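Local coordinates for protein aerobactin synthase IucA (Klebsiella pneumoniae subsp. pneumoniae, PDB 5JM8) that binds ATP and magnesium and, as an NRPS-independent siderophore synthetase, probably couples citrate to a hydroxylated lysine derivative in the making of aerobactin, at residues L202-F205 with A206-A210; P228-G231 with E232-Q236. All coordinates share one frame; numbering follows the deposited sequence.

Both contacts are local, each spanning neighbouring turns of a single helix, so neither closes a long loop. From the N terminus, the chain leaves strand 189-193 and enters helix 198-209, whose later turns hold contact 1. It then runs through strand 221-226 and almost at once starts helix 228-235, which holds contact 2. The contacts follow in series, without nesting or crossing, and do not touch: their centres lie about 20 Å apart and their nearest atoms about 11 Å. Contact 1 packs against strands 177-185, 221-226 and 345-350 and reaches a second subunit; contact 2 lies against strand 275-284 and helix 238-246 and touches no other subunit of the assembly.

Contact 1. Residues L202-F205 with A206-A210; sequences LTRF and AAENA
In the last turns of helix 198-209, N209 folds back over the aromatic ring of F205 one turn earlier. N209 ND2 gives a hydrogen bond to F205 O at 2.7 Å, with an N-H...O angle of 151°. The same nitrogen sits over the centre of the F205 ring, 3.4 Å above its plane, while amide and ring are inclined by 44°. With CG anti to the backbone N (chi1 -175°), the F205 ring stands beside the carbonyl carbon, within reach of the N209 amide. Routine backbone bonds, among them E208 N to R204 O at 3.0 Å, run through these turns.

R204 and E208 meet only loosely, with R204 NE and E208 OE2 4.3 Å apart and no N-H aimed at the oxygen. A water joins them, accepting from R204 NE at 2.8 Å and donating to E208 OE2 at 3.1 Å. Beyond the helix, R204 forms a salt bridge to D275, and E208 OE2 accepts from the backbone of R274. T203 and A207 pack against their counterparts in the second subunit. The N209 amide thus bonds the F205 carbonyl while its nitrogen lies over the ring, and a water bridges R204 and E208, whose opposite charges do not meet directly.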
loop_
_atom_site.group_PDB
_atom_site.type_symbol
_atom_site.label_atom_id
_atom_site.label_comp_id
_atom_site.label_asym_id
_atom_site.label_seq_id
_atom_site.Cartn_x
_atom_site.Cartn_y
_atom_site.Cartn_z
ATOM N N LEU A 202 -13.215 -25.849 -4.777
ATOM C CA LEU A 202 -12.382 -26.248 -3.653
ATOM C C LEU A 202 -10.907 -26.181 -4.023
ATOM O O LEU A 202 -10.056 -25.910 -3.175
ATOM C CB LEU A 202 -12.756 -27.658 -3.197
ATOM C CG LEU A 202 -14.226 -27.835 -2.808
ATOM C CD1 LEU A 202 -14.531 -29.290 -2.477
ATOM C CD2 LEU A 202 -14.583 -26.934 -1.634
ATOM N N THR A 203 -10.611 -26.423 -5.295
ATOM C CA THR A 203 -9.250 -26.304 -5.798
ATOM C C THR A 203 -8.802 -24.850 -5.741
ATOM O O THR A 203 -7.733 -24.543 -5.211
ATOM C CB THR A 203 -9.126 -26.817 -7.247
ATOM O OG1 THR A 203 -9.438 -28.215 -7.293
ATOM C CG2 THR A 203 -7.719 -26.608 -7.771
ATOM N N ARG A 204 -9.622 -23.960 -6.290
ATOM C CA ARG A 204 -9.327 -22.531 -6.276
ATOM C C ARG A 204 -9.253 -22.010 -4.849
ATOM O O ARG A 204 -8.308 -21.314 -4.481
ATOM C CB ARG A 204 -10.388 -21.743 -7.049
ATOM C CG ARG A 204 -10.009 -20.287 -7.300
ATOM C CD ARG A 204 -11.153 -19.498 -7.921
ATOM N NE ARG A 204 -12.215 -19.210 -6.962
ATOM C CZ ARG A 204 -13.366 -18.624 -7.276
ATOM N NH1 ARG A 204 -14.276 -18.395 -6.339
ATOM N NH2 ARG A 204 -13.608 -18.265 -8.529
ATOM N N PHE A 205 -10.258 -22.357 -4.051
ATOM C CA PHE A 205 -10.354 -21.884 -2.676
ATOM C C PHE A 205 -9.153 -22.342 -1.856
ATOM O O PHE A 205 -8.554 -21.555 -1.126
ATOM C CB PHE A 205 -11.655 -22.377 -2.033
ATOM C CG PHE A 205 -11.891 -21.843 -0.647
ATOM C CD1 PHE A 205 -12.543 -20.635 -0.458
ATOM C CD2 PHE A 205 -11.468 -22.549 0.466
ATOM C CE1 PHE A 205 -12.765 -20.142 0.813
ATOM C CE2 PHE A 205 -11.686 -22.061 1.740
ATOM C CZ PHE A 205 -12.335 -20.855 1.913
ATOM N N ALA A 206 -8.801 -23.615 -1.990
ATOM C CA ALA A 206 -7.665 -24.170 -1.266
ATOM C C ALA A 206 -6.357 -23.560 -1.750
ATOM O O ALA A 206 -5.422 -23.374 -0.972
ATOM C CB ALA A 206 -7.629 -25.677 -1.422
ATOM N N ALA A 207 -6.301 -23.245 -3.039
ATOM C CA ALA A 207 -5.090 -22.712 -3.647
ATOM C C ALA A 207 -4.790 -21.295 -3.175
ATOM O O ALA A 207 -3.638 -20.954 -2.917
ATOM C CB ALA A 207 -5.210 -22.741 -5.158
ATOM N N GLU A 208 -5.826 -20.471 -3.061
ATOM C CA GLU A 208 -5.634 -19.068 -2.716
ATOM C C GLU A 208 -5.727 -18.814 -1.211
ATOM O O GLU A 208 -5.583 -17.674 -0.768
ATOM C CB GLU A 208 -6.653 -18.197 -3.462
ATOM C CG GLU A 208 -8.095 -18.370 -3.025
ATOM C CD GLU A 208 -9.061 -17.570 -3.882
ATOM O OE1 GLU A 208 -8.620 -17.006 -4.906
ATOM O OE2 GLU A 208 -10.259 -17.497 -3.527
ATOM N N ASN A 209 -5.955 -19.869 -0.429
ATOM C CA ASN A 209 -6.059 -19.740 1.026
ATOM C C ASN A 209 -5.044 -20.582 1.789
ATOM O O ASN A 209 -4.529 -20.151 2.821
ATOM C CB ASN A 209 -7.466 -20.111 1.489
ATOM C CG ASN A 209 -8.484 -19.048 1.145
ATOM O OD1 ASN A 209 -8.454 -17.949 1.698
ATOM N ND2 ASN A 209 -9.392 -19.366 0.231
ATOM N N ALA A 210 -4.770 -21.783 1.290
ATOM C CA ALA A 210 -3.775 -22.658 1.901
ATOM C C ALA A 210 -3.000 -23.414 0.827
ATOM O O ALA A 210 -3.123 -24.633 0.709
ATOM C CB ALA A 210 -4.438 -23.626 2.853
HETATM O O HOH W 1 -12.425 -19.603 -4.210
#

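Contact 2. Residues P228-G231 with E232-Q236; sequences PWQG and EYLLQ
E232 lies back along its helix against the carbonyl of P228, one turn earlier, and nearly its whole side chain follows that oxygen. E232 CB begins 3.7 Å from P228 O. E232 CG comes closest, 3.2 Å from P228 O, since it stands beside the backbone N and anti to the carbonyl carbon (chi1 -70°). The chain then runs extended: E232 CD passes P228 O at 3.4 Å, and E232 OE1 at the tip is still 3.6 Å from P228 O. This last approach sets oxygen against oxygen, and the alkyl part of E232 makes the closer contact. The backbone adds little here, for E232 N reaches P228 O through a weak, 3.5 Å hydrogen bond.

The next residues tighten the helix. Y233 N divides itself weakly between W229 O and Q230 O. L234 N then binds Q230 O firmly at 2.7 Å, with a nearly straight N-H...O angle of 166°. The side chain of L234 crowds the same oxygen, its CG lying 3.3 Å from Q230 O, so that a short polar bond and an aliphatic branch share one carbonyl. L235 N closes the series on G231 O at 3.0 Å.

Polar ends of the first turn are engaged elsewhere: Q230 OE1 accepts from S282 N on strand 275-284, and W229 NE1 bonds E165 while its ring meets F161 edge-to-face. Farther along, L234 and L235 pack on helix 238-246. This is a short alpha-helix with proline in its first turn, long i to i+4 bonds at its start and shorter ones later, packed between strand 275-284 and helix 238-246, the next helix in the chain after 228-235.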
loop_
_atom_site.group_PDB
_atom_site.type_symbol
_atom_site.label_atom_id
_atom_site.label_comp_id
_atom_site.label_asym_id
_atom_site.label_seq_id
_atom_site.Cartn_x
_atom_site.Cartn_y
_atom_site.Cartn_z
ATOM N N PRO A 228 -12.413 -24.228 12.591
ATOM C CA PRO A 228 -11.541 -24.911 13.557
ATOM C C PRO A 228 -12.284 -25.549 14.729
ATOM O O PRO A 228 -11.857 -26.588 15.225
ATOM C CB PRO A 228 -10.625 -23.789 14.053
ATOM C CG PRO A 228 -10.580 -22.825 12.936
ATOM C CD PRO A 228 -11.949 -22.855 12.322
ATOM N N TRP A 229 -13.382 -24.935 15.159
ATOM C CA TRP A 229 -14.166 -25.465 16.270
ATOM C C TRP A 229 -15.086 -26.602 15.817
ATOM O O TRP A 229 -15.187 -27.622 16.496
ATOM C CB TRP A 229 -14.984 -24.350 16.923
ATOM C CG TRP A 229 -15.637 -24.772 18.206
ATOM C CD1 TRP A 229 -15.061 -24.817 19.442
ATOM C CD2 TRP A 229 -16.991 -25.209 18.378
ATOM N NE1 TRP A 229 -15.970 -25.257 20.373
ATOM C CE2 TRP A 229 -17.163 -25.504 19.746
ATOM C CE3 TRP A 229 -18.074 -25.379 17.509
ATOM C CZ2 TRP A 229 -18.374 -25.960 20.265
ATOM C CZ3 TRP A 229 -19.275 -25.833 18.028
ATOM C CH2 TRP A 229 -19.416 -26.117 19.392
ATOM N N GLN A 230 -15.757 -26.429 14.681
ATOM C CA GLN A 230 -16.601 -27.489 14.129
ATOM C C GLN A 230 -15.784 -28.711 13.762
ATOM O O GLN A 230 -16.184 -29.840 14.036
ATOM C CB GLN A 230 -17.350 -27.010 12.887
ATOM C CG GLN A 230 -18.597 -26.216 13.178
ATOM C CD GLN A 230 -19.699 -27.054 13.794
ATOM O OE1 GLN A 230 -20.147 -26.784 14.907
ATOM N NE2 GLN A 230 -20.151 -28.069 13.068
ATOM N N GLY A 231 -14.643 -28.473 13.125
ATOM C CA GLY A 231 -13.794 -29.547 12.655
ATOM C C GLY A 231 -13.338 -30.463 13.771
ATOM O O GLY A 231 -13.320 -31.681 13.607
ATOM N N GLU A 232 -12.969 -29.878 14.906
ATOM C CA GLU A 232 -12.526 -30.660 16.055
ATOM C C GLU A 232 -13.686 -31.465 16.633
ATOM O O GLU A 232 -13.487 -32.549 17.185
ATOM C CB GLU A 232 -11.921 -29.747 17.124
ATOM C CG GLU A 232 -10.589 -29.137 16.715
ATOM C CD GLU A 232 -10.062 -28.117 17.712
ATOM O OE1 GLU A 232 -10.852 -27.617 18.541
ATOM O OE2 GLU A 232 -8.848 -27.816 17.665
ATOM N N TYR A 233 -14.897 -30.935 16.489
ATOM C CA TYR A 233 -16.095 -31.608 16.975
ATOM C C TYR A 233 -16.523 -32.712 16.008
ATOM O O TYR A 233 -16.845 -33.816 16.428
ATOM C CB TYR A 233 -17.234 -30.595 17.175
ATOM C CG TYR A 233 -18.583 -31.219 17.479
ATOM C CD1 TYR A 233 -19.364 -31.754 16.463
ATOM C CD2 TYR A 233 -19.081 -31.261 18.775
ATOM C CE1 TYR A 233 -20.592 -32.324 16.726
ATOM C CE2 TYR A 233 -20.316 -31.826 19.046
ATOM C CZ TYR A 233 -21.064 -32.360 18.017
ATOM O OH TYR A 233 -22.295 -32.927 18.266
ATOM N N LEU A 234 -16.539 -32.414 14.713
ATOM C CA LEU A 234 -16.943 -33.405 13.721
ATOM C C LEU A 234 -15.975 -34.580 13.711
ATOM O O LEU A 234 -16.365 -35.721 13.469
ATOM C CB LEU A 234 -17.014 -32.779 12.329
ATOM C CG LEU A 234 -18.118 -31.745 12.121
ATOM C CD1 LEU A 234 -17.940 -31.047 10.788
ATOM C CD2 LEU A 234 -19.487 -32.395 12.205
ATOM N N LEU A 235 -14.708 -34.286 13.983
ATOM C CA LEU A 235 -13.657 -35.291 13.937
ATOM C C LEU A 235 -13.769 -36.269 15.104
ATOM O O LEU A 235 -13.293 -37.403 15.018
ATOM C CB LEU A 235 -12.286 -34.612 13.938
ATOM C CG LEU A 235 -11.056 -35.511 13.800
ATOM C CD1 LEU A 235 -11.078 -36.291 12.492
ATOM C CD2 LEU A 235 -9.796 -34.676 13.900
ATOM N N GLN A 236 -14.401 -35.831 16.190
ATOM C CA GLN A 236 -14.580 -36.686 17.357
ATOM C C GLN A 236 -15.863 -37.511 17.245
ATOM O O GLN A 236 -16.197 -38.268 18.152
ATOM C CB GLN A 236 -14.591 -35.846 18.644
ATOM C CG GLN A 236 -15.968 -35.384 19.106
ATOM C CD GLN A 236 -15.903 -34.283 20.150
ATOM O OE1 GLN A 236 -14.856 -33.670 20.364
ATOM N NE2 GLN A 236 -17.031 -34.025 20.804
#